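Local coordinates for protein sulfoquinovosidase (Escherichia coli, PDB 5AEG) that hydrolyses sulfoquinovosyl diacylglycerides and simpler sulfoquinovosides such as sulfoquinovosyl glycerol, releasing sulfoquinovose as a source of carbon and sulfur, at residues Glu227-Tyr232 against Leu236-Ala241; Leu493-His498 against Leu590-Glu595. All blocks are in the same frame, centred on the assembly; numbering follows the deposited sequence.

In the fold
Sulfoquinovosidase shows a local contact lying beside one that joins two domains. Along the chain, strand 221-228 of the N-terminal beta-rich region turns directly into helix 232-243, and contact 1 closes this short strand-turn-helix connection. The catalytic TIM-barrel follows; its helix 486-495, after the barrel's sixth strand 468-469, supplies the first half of contact 2, and the second half comes 92 residues later, from a loop of the C-terminal domain. The two contacts are therefore in series, neither nested nor crossed, yet their centres lie about 11 Å apart. Tyr232 N probably donates to Glu595 OE2, Tyr232 CB packs on Leu592, and Leu239 touches Met495 O, so that N-terminal region, barrel and C-terminal domain meet around helix 232-243.

Contact 1 (Glu227-Tyr232 against Leu236-Ala241); sequences ECADTY and LEKLTA
Lys238 reaches from the helix back to the strand that precedes it, and its ammonium group donates to the backbone carbonyl of Cys228, NZ to O 2.9 Å. The donor lies in the carbonyl plane with a C=O...N angle of 154°. An extended chain beyond CG carries NZ this far from the helix. A second direct bond belongs to the helix itself: Leu236 N donates to Tyr232 O at 2.9 Å, an i to i+4 bond of the first turn.

Charge and water form the next layer. Glu227 and Lys238 are not a salt bridge, since OE2 of Glu227 stays 4.5 Å from NZ of Lys238, but a water joins those two atoms. Another water donates to both Glu227 OE1 and Lys238 O, tying the carboxylate to the helix backbone as well. OE1 also has a salt bridge with Arg102 NE and a hydrogen bond with Tyr194 OH, so several partners converge on it and would restrain the carboxylate.

Packing completes the contact. The carboxylate lies across the lysine methylenes, with OE1 of Glu227 3.5 Å from CB of Lys238, while Ala229 CB approaches the far end of the lysine chain.

The whole is a tight strand-to-helix connection in which Thr231 is the N-cap, its OG1 accepting from Ser234 N. Strand 193-197 borders it, pairing with Glu227 through Tyr194, whose side chain also touches Lys238 and Leu239 of helix 232-243.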
ATOM      1  N   GLU A 227      12.388  -6.917  16.708  1.00 28.11           N
ATOM      2  CA  GLU A 227      12.025  -8.186  17.381  1.00 27.05           C
ATOM      3  C   GLU A 227      12.423  -9.276  16.467  1.00 29.35           C
ATOM      4  O   GLU A 227      12.396  -9.111  15.246  1.00 25.56           O
ATOM      5  CB  GLU A 227      10.575  -8.373  17.643  1.00 34.12           C
ATOM      6  CG  GLU A 227      10.018  -7.824  18.879  1.00 35.40           C
ATOM      7  CD  GLU A 227       8.555  -8.182  19.087  1.00 36.16           C
ATOM      8  OE1 GLU A 227       7.689  -7.493  18.484  1.00 32.45           O
ATOM      9  OE2 GLU A 227       8.268  -9.046  19.959  1.00 32.62           O
ATOM     10  N   CYS A 228      12.719 -10.447  17.047  1.00 25.97           N
ATOM     11  CA  CYS A 228      13.036 -11.648  16.310  1.00 25.08           C
ATOM     12  C   CYS A 228      11.913 -12.677  16.500  1.00 26.08           C
ATOM     13  O   CYS A 228      11.020 -12.520  17.344  1.00 28.68           O
ATOM     14  CB  CYS A 228      14.334 -12.293  16.807  1.00 31.04           C
ATOM     15  SG  CYS A 228      15.795 -11.264  16.725  1.00 32.32           S
ATOM     16  N   ALA A 229      11.953 -13.699  15.648  1.00 27.11           N
ATOM     17  CA  ALA A 229      11.073 -14.835  15.795  1.00 26.91           C
ATOM     18  C   ALA A 229      11.632 -16.050  15.095  1.00 24.60           C
ATOM     19  O   ALA A 229      12.576 -15.973  14.307  1.00 26.61           O
ATOM     20  CB  ALA A 229       9.612 -14.481  15.380  1.00 27.59           C
ATOM     21  N   ASP A 230      11.062 -17.200  15.443  1.00 26.03           N
ATOM     22  CA  ASP A 230      11.449 -18.496  14.936  1.00 28.04           C
ATOM     23  C   ASP A 230      10.938 -18.798  13.569  1.00 26.74           C
ATOM     24  O   ASP A 230      11.645 -19.519  12.789  1.00 27.62           O
ATOM     25  CB  ASP A 230      10.955 -19.626  15.878  1.00 33.55           C
ATOM     26  CG  ASP A 230      11.809 -19.698  17.169  1.00 44.74           C
ATOM     27  OD1 ASP A 230      12.963 -19.127  17.146  1.00 46.66           O
ATOM     28  OD2 ASP A 230      11.308 -20.264  18.173  1.00 56.25           O
ATOM     29  N   THR A 231       9.806 -18.171  13.223  1.00 25.81           N
ATOM     30  CA  THR A 231       9.214 -18.318  11.873  1.00 26.22           C
ATOM     31  C   THR A 231       8.737 -16.934  11.355  1.00 26.75           C
ATOM     32  O   THR A 231       8.453 -16.034  12.134  1.00 25.07           O
ATOM     33  CB  THR A 231       7.976 -19.216  11.885  1.00 25.03           C
ATOM     34  OG1 THR A 231       6.990 -18.620  12.700  1.00 25.92           O
ATOM     35  CG2 THR A 231       8.282 -20.636  12.451  1.00 30.07           C
ATOM     36  N   TYR A 232       8.611 -16.829  10.056  1.00 25.67           N
ATOM     37  CA  TYR A 232       8.026 -15.566   9.463  1.00 23.14           C
ATOM     38  C   TYR A 232       6.641 -15.335   9.906  1.00 23.37           C
ATOM     39  O   TYR A 232       6.244 -14.183  10.161  1.00 23.62           O
ATOM     40  CB  TYR A 232       8.137 -15.542   7.884  1.00 23.56           C
ATOM     41  CG  TYR A 232       9.550 -15.548   7.491  1.00 24.07           C
ATOM     42  CD1 TYR A 232      10.348 -14.394   7.646  1.00 24.72           C
ATOM     43  CD2 TYR A 232      10.143 -16.682   6.996  1.00 23.05           C
ATOM     44  CE1 TYR A 232      11.712 -14.416   7.354  1.00 22.71           C
ATOM     45  CE2 TYR A 232      11.482 -16.711   6.695  1.00 21.76           C
ATOM     46  CZ  TYR A 232      12.265 -15.570   6.869  1.00 25.78           C
ATOM     47  OH  TYR A 232      13.594 -15.660   6.610  1.00 26.14           O
ATOM     48  N   LEU A 236       5.322 -11.953  11.780  1.00 25.71           N
ATOM     49  CA  LEU A 236       4.243 -11.072  11.320  1.00 23.13           C
ATOM     50  C   LEU A 236       3.205 -10.859  12.364  1.00 23.90           C
ATOM     51  O   LEU A 236       2.630  -9.782  12.493  1.00 22.99           O
ATOM     52  CB  LEU A 236       3.620 -11.563   9.953  1.00 23.00           C
ATOM     53  CG  LEU A 236       4.565 -11.537   8.741  1.00 24.57           C
ATOM     54  CD1 LEU A 236       3.792 -11.997   7.551  1.00 26.53           C
ATOM     55  CD2 LEU A 236       5.108 -10.157   8.438  1.00 26.91           C
ATOM     56  N   GLU A 237       2.951 -11.896  13.164  1.00 24.82           N
ATOM     57  CA  GLU A 237       2.168 -11.741  14.369  1.00 25.28           C
ATOM     58  C   GLU A 237       2.794 -10.688  15.313  1.00 22.13           C
ATOM     59  O   GLU A 237       2.084  -9.843  15.817  1.00 24.74           O
ATOM     60  CB  GLU A 237       1.946 -13.095  15.080  1.00 26.99           C
ATOM     61  CG  GLU A 237       1.074 -12.937  16.311  1.00 30.66           C
ATOM     62  CD  GLU A 237       0.777 -14.248  17.017  1.00 37.87           C
ATOM     63  OE1 GLU A 237       1.502 -15.240  16.790  1.00 41.83           O
ATOM     64  OE2 GLU A 237      -0.168 -14.251  17.829  1.00 49.77           O
ATOM     65  N   LYS A 238       4.100 -10.730  15.527  1.00 23.85           N
ATOM     66  CA  LYS A 238       4.757  -9.721  16.372  1.00 23.99           C
ATOM     67  C   LYS A 238       4.702  -8.355  15.747  1.00 23.92           C
ATOM     68  O   LYS A 238       4.353  -7.370  16.380  1.00 20.88           O
ATOM     69  CB  LYS A 238       6.203 -10.140  16.665  1.00 27.12           C
ATOM     70  CG  LYS A 238       6.175 -11.305  17.671  1.00 29.34           C
ATOM     71  CD  LYS A 238       7.549 -11.900  17.845  1.00 30.97           C
ATOM     72  CE  LYS A 238       7.513 -13.175  18.732  1.00 36.05           C
ATOM     73  NZ  LYS A 238       8.922 -13.425  19.129  1.00 39.70           N
ATOM     74  N   LEU A 239       4.917  -8.307  14.426  1.00 23.45           N
ATOM     75  CA  LEU A 239       4.953  -6.999  13.768  1.00 24.31           C
ATOM     76  C   LEU A 239       3.621  -6.310  13.808  1.00 23.22           C
ATOM     77  O   LEU A 239       3.519  -5.048  14.080  1.00 23.41           O
ATOM     78  CB  LEU A 239       5.494  -7.125  12.317  1.00 23.38           C
ATOM     79  CG  LEU A 239       5.557  -5.809  11.514  1.00 22.21           C
ATOM     80  CD1 LEU A 239       6.539  -4.781  12.133  1.00 24.58           C
ATOM     81  CD2 LEU A 239       6.056  -6.136  10.127  1.00 23.64           C
ATOM     82  N   THR A 240       2.570  -7.071  13.564  1.00 22.23           N
ATOM     83  CA  THR A 240       1.236  -6.540  13.656  1.00 22.75           C
ATOM     84  C   THR A 240       0.734  -6.275  15.100  1.00 26.99           C
ATOM     85  O   THR A 240      -0.168  -5.448  15.275  1.00 23.02           O
ATOM     86  CB  THR A 240       0.177  -7.399  12.888  1.00 25.75           C
ATOM     87  OG1 THR A 240       0.156  -8.732  13.391  1.00 23.41           O
ATOM     88  CG2 THR A 240       0.521  -7.468  11.363  1.00 23.86           C
ATOM     89  N   ALA A 241       1.275  -6.973  16.102  1.00 26.34           N
ATOM     90  CA  ALA A 241       1.008  -6.549  17.527  1.00 26.65           C
ATOM     91  C   ALA A 241       1.558  -5.169  17.786  1.00 26.18           C
ATOM     92  O   ALA A 241       0.965  -4.421  18.509  1.00 28.60           O
ATOM     93  CB  ALA A 241       1.602  -7.576  18.527  1.00 28.24           C
TER
HETATM   94  O   HOH W   1       5.122  -7.122  18.976  1.00 29.14           O
HETATM   95  O   HOH W   2       9.718 -11.054  20.875  1.00 41.46           O

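Contact 2 (Leu493-His498 against Leu590-Glu595); sequences LAMTGH and LFLHYE
The ring of Phe591 meets Met495 at its edge: the methyl CE lies near the ring plane, 3.9 Å from CE1 of Phe591. SD of Met495 lies 5.3 Å from the centroid of the Phe591 ring, 66° off its normal, an oblique Met-aromatic contact.

Met495 and Phe591 come from opposite directions. Met495 is bent at both chi2 (-53°) and chi3 (-73°), which turns the methyl aside toward the phenyl edge and leaves the sulfur beside Leu592, with SD 4.2 Å from CD2 of Leu592. With CG between the backbone N and the carbonyl carbon (chi1 61°), Phe591 directs its ring toward Met495, although its CB bond does not point straight at that segment. The interface is small and wholly apolar, resting on three buried side chains.

Each partner sits next to a hydrogen-bonded backbone turn. A Schellman motif ends the Met495 helix: His498 N bonds to Leu493 O and Gly497 N to Ala494 O, with Gly497 at the C-prime position. In the 590-595 segment, Leu590 O accepts from both His593 N and Tyr594 N, holding the loop in a compact turn.

The contact thus joins the C-terminal end of barrel helix 486-495 to the loop between strands 587-588 and 607-609, which belongs to the C-terminal domain, making it a buried apolar contact between the TIM-barrel and C-terminal domains. Val188 of strand 186-189 also touches Met495, while Tyr232 and Leu236 of helix 232-243 pack on Leu592.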
ATOM      1  N   LEU A 493       3.582  -5.342   1.050  1.00 19.46           N
ATOM      2  CA  LEU A 493       2.650  -4.947   2.114  1.00 18.49           C
ATOM      3  C   LEU A 493       2.362  -6.028   3.131  1.00 19.93           C
ATOM      4  O   LEU A 493       2.328  -5.761   4.359  1.00 18.39           O
ATOM      5  CB  LEU A 493       1.321  -4.403   1.558  1.00 18.22           C
ATOM      6  CG  LEU A 493       1.443  -2.942   1.145  1.00 19.42           C
ATOM      7  CD1 LEU A 493       0.201  -2.443   0.464  1.00 19.01           C
ATOM      8  CD2 LEU A 493       1.729  -2.037   2.374  1.00 22.48           C
ATOM      9  N   ALA A 494       2.214  -7.238   2.651  1.00 17.67           N
ATOM     10  CA  ALA A 494       2.051  -8.364   3.543  1.00 20.47           C
ATOM     11  C   ALA A 494       3.154  -8.504   4.623  1.00 19.43           C
ATOM     12  O   ALA A 494       2.855  -8.746   5.815  1.00 23.00           O
ATOM     13  CB  ALA A 494       1.884  -9.632   2.720  1.00 19.31           C
ATOM     14  N   MET A 495       4.401  -8.286   4.198  1.00 19.26           N
ATOM     15  CA  MET A 495       5.593  -8.306   5.028  1.00 20.49           C
ATOM     16  C   MET A 495       5.775  -7.015   5.837  1.00 23.41           C
ATOM     17  O   MET A 495       6.631  -6.963   6.709  1.00 22.06           O
ATOM     18  CB  MET A 495       6.827  -8.515   4.161  1.00 20.98           C
ATOM     19  CG  MET A 495       6.872  -9.868   3.466  1.00 21.68           C
ATOM     20  SD  MET A 495       6.652 -11.290   4.582  1.00 22.39           S
ATOM     21  CE  MET A 495       8.247 -11.210   5.373  1.00 24.11           C
ATOM     22  N   THR A 496       4.926  -6.008   5.601  1.00 21.39           N
ATOM     23  CA  THR A 496       4.905  -4.778   6.389  1.00 19.18           C
ATOM     24  C   THR A 496       3.620  -4.747   7.217  1.00 21.44           C
ATOM     25  O   THR A 496       3.163  -3.700   7.722  1.00 20.07           O
ATOM     26  CB  THR A 496       4.969  -3.516   5.445  1.00 19.64           C
ATOM     27  OG1 THR A 496       6.012  -3.681   4.489  1.00 18.11           O
ATOM     28  CG2 THR A 496       5.325  -2.293   6.267  1.00 21.49           C
ATOM     29  N   GLY A 497       2.954  -5.880   7.324  1.00 18.95           N
ATOM     30  CA  GLY A 497       1.797  -5.941   8.166  1.00 19.71           C
ATOM     31  C   GLY A 497       0.437  -5.549   7.731  1.00 21.58           C
ATOM     32  O   GLY A 497      -0.429  -5.362   8.573  1.00 20.32           O
ATOM     33  N   HIS A 498       0.222  -5.408   6.432  1.00 18.81           N
ATOM     34  CA  HIS A 498      -1.123  -5.151   5.887  1.00 18.52           C
ATOM     35  C   HIS A 498      -1.434  -6.319   4.887  1.00 17.23           C
ATOM     36  O   HIS A 498      -0.700  -6.574   3.880  1.00 21.06           O
ATOM     37  CB  HIS A 498      -1.254  -3.789   5.210  1.00 20.73           C
ATOM     38  CG  HIS A 498      -2.696  -3.368   5.115  1.00 22.23           C
ATOM     39  ND1 HIS A 498      -3.664  -4.127   4.472  1.00 21.56           N
ATOM     40  CD2 HIS A 498      -3.352  -2.353   5.709  1.00 20.63           C
ATOM     41  CE1 HIS A 498      -4.846  -3.565   4.634  1.00 22.16           C
ATOM     42  NE2 HIS A 498      -4.682  -2.476   5.371  1.00 24.22           N
ATOM     43  N   LEU A 590       5.584 -17.184  -0.744  1.00 19.77           N
ATOM     44  CA  LEU A 590       5.668 -18.687  -0.632  1.00 21.78           C
ATOM     45  C   LEU A 590       6.563 -19.126   0.584  1.00 23.85           C
ATOM     46  O   LEU A 590       6.303 -20.181   1.203  1.00 28.00           O
ATOM     47  CB  LEU A 590       6.194 -19.301  -1.851  1.00 22.65           C
ATOM     48  CG  LEU A 590       5.146 -19.737  -2.904  1.00 23.25           C
ATOM     49  CD1 LEU A 590       4.330 -18.594  -3.533  1.00 21.39           C
ATOM     50  CD2 LEU A 590       5.769 -20.568  -3.985  1.00 22.07           C
ATOM     51  N   PHE A 591       7.520 -18.286   0.960  1.00 22.93           N
ATOM     52  CA  PHE A 591       8.456 -18.635   2.039  1.00 19.92           C
ATOM     53  C   PHE A 591       7.788 -18.567   3.390  1.00 21.90           C
ATOM     54  O   PHE A 591       8.337 -19.101   4.310  1.00 24.70           O
ATOM     55  CB  PHE A 591       9.772 -17.872   1.933  1.00 20.39           C
ATOM     56  CG  PHE A 591       9.630 -16.375   2.012  1.00 19.00           C
ATOM     57  CD1 PHE A 591       9.345 -15.754   3.199  1.00 22.96           C
ATOM     58  CD2 PHE A 591       9.771 -15.637   0.897  1.00 20.79           C
ATOM     59  CE1 PHE A 591       9.261 -14.353   3.265  1.00 25.15           C
ATOM     60  CE2 PHE A 591       9.646 -14.251   0.931  1.00 22.10           C
ATOM     61  CZ  PHE A 591       9.428 -13.617   2.114  1.00 19.68           C
ATOM     62  N   LEU A 592       6.566 -18.023   3.531  1.00 20.43           N
ATOM     63  CA  LEU A 592       5.857 -18.138   4.776  1.00 20.74           C
ATOM     64  C   LEU A 592       5.551 -19.626   5.118  1.00 23.93           C
ATOM     65  O   LEU A 592       5.461 -19.981   6.329  1.00 23.44           O
ATOM     66  CB  LEU A 592       4.559 -17.406   4.835  1.00 24.77           C
ATOM     67  CG  LEU A 592       4.541 -15.875   4.749  1.00 28.43           C
ATOM     68  CD1 LEU A 592       3.205 -15.306   5.142  1.00 27.02           C
ATOM     69  CD2 LEU A 592       5.674 -15.254   5.497  1.00 27.93           C
ATOM     70  N   HIS A 593       5.360 -20.434   4.079  1.00 24.43           N
ATOM     71  CA  HIS A 593       4.985 -21.857   4.272  1.00 24.44           C
ATOM     72  C   HIS A 593       5.998 -22.833   3.779  1.00 24.21           C
ATOM     73  O   HIS A 593       5.812 -24.010   4.037  1.00 25.56           O
ATOM     74  CB  HIS A 593       3.604 -22.153   3.694  1.00 25.10           C
ATOM     75  CG  HIS A 593       2.533 -21.401   4.343  1.00 25.18           C
ATOM     76  ND1 HIS A 593       2.236 -21.533   5.699  1.00 25.45           N
ATOM     77  CD2 HIS A 593       1.700 -20.427   3.861  1.00 24.15           C
ATOM     78  CE1 HIS A 593       1.251 -20.707   6.006  1.00 27.11           C
ATOM     79  NE2 HIS A 593       0.904 -20.036   4.903  1.00 24.40           N
ATOM     80  N   TYR A 594       7.014 -22.415   3.014  1.00 21.06           N
ATOM     81  CA  TYR A 594       8.052 -23.260   2.395  1.00 21.23           C
ATOM     82  C   TYR A 594       9.391 -22.618   2.776  1.00 21.21           C
ATOM     83  O   TYR A 594      10.199 -22.332   1.956  1.00 22.41           O
ATOM     84  CB  TYR A 594       7.859 -23.426   0.832  1.00 23.56           C
ATOM     85  CG  TYR A 594       6.523 -24.059   0.567  1.00 22.73           C
ATOM     86  CD1 TYR A 594       6.384 -25.468   0.565  1.00 23.35           C
ATOM     87  CD2 TYR A 594       5.369 -23.296   0.443  1.00 21.33           C
ATOM     88  CE1 TYR A 594       5.115 -26.069   0.472  1.00 25.72           C
ATOM     89  CE2 TYR A 594       4.094 -23.887   0.279  1.00 21.91           C
ATOM     90  CZ  TYR A 594       3.974 -25.276   0.236  1.00 24.74           C
ATOM     91  OH  TYR A 594       2.757 -25.911   0.193  1.00 23.66           O
ATOM     92  N   GLU A 595       9.617 -22.427   4.080  1.00 22.39           N
ATOM     93  CA  GLU A 595      10.796 -21.691   4.574  1.00 27.15           C
ATOM     94  C   GLU A 595      12.108 -22.248   4.182  1.00 29.64           C
ATOM     95  O   GLU A 595      13.056 -21.482   3.980  1.00 27.26           O
ATOM     96  CB  GLU A 595      10.780 -21.571   6.117  1.00 29.20           C
ATOM     97  CG  GLU A 595       9.838 -20.546   6.670  1.00 30.34           C
ATOM     98  CD  GLU A 595      10.120 -20.232   8.130  1.00 31.79           C
ATOM     99  OE1 GLU A 595      11.147 -20.758   8.670  1.00 31.67           O
ATOM    100  OE2 GLU A 595       9.386 -19.416   8.728  1.00 26.32           O
TER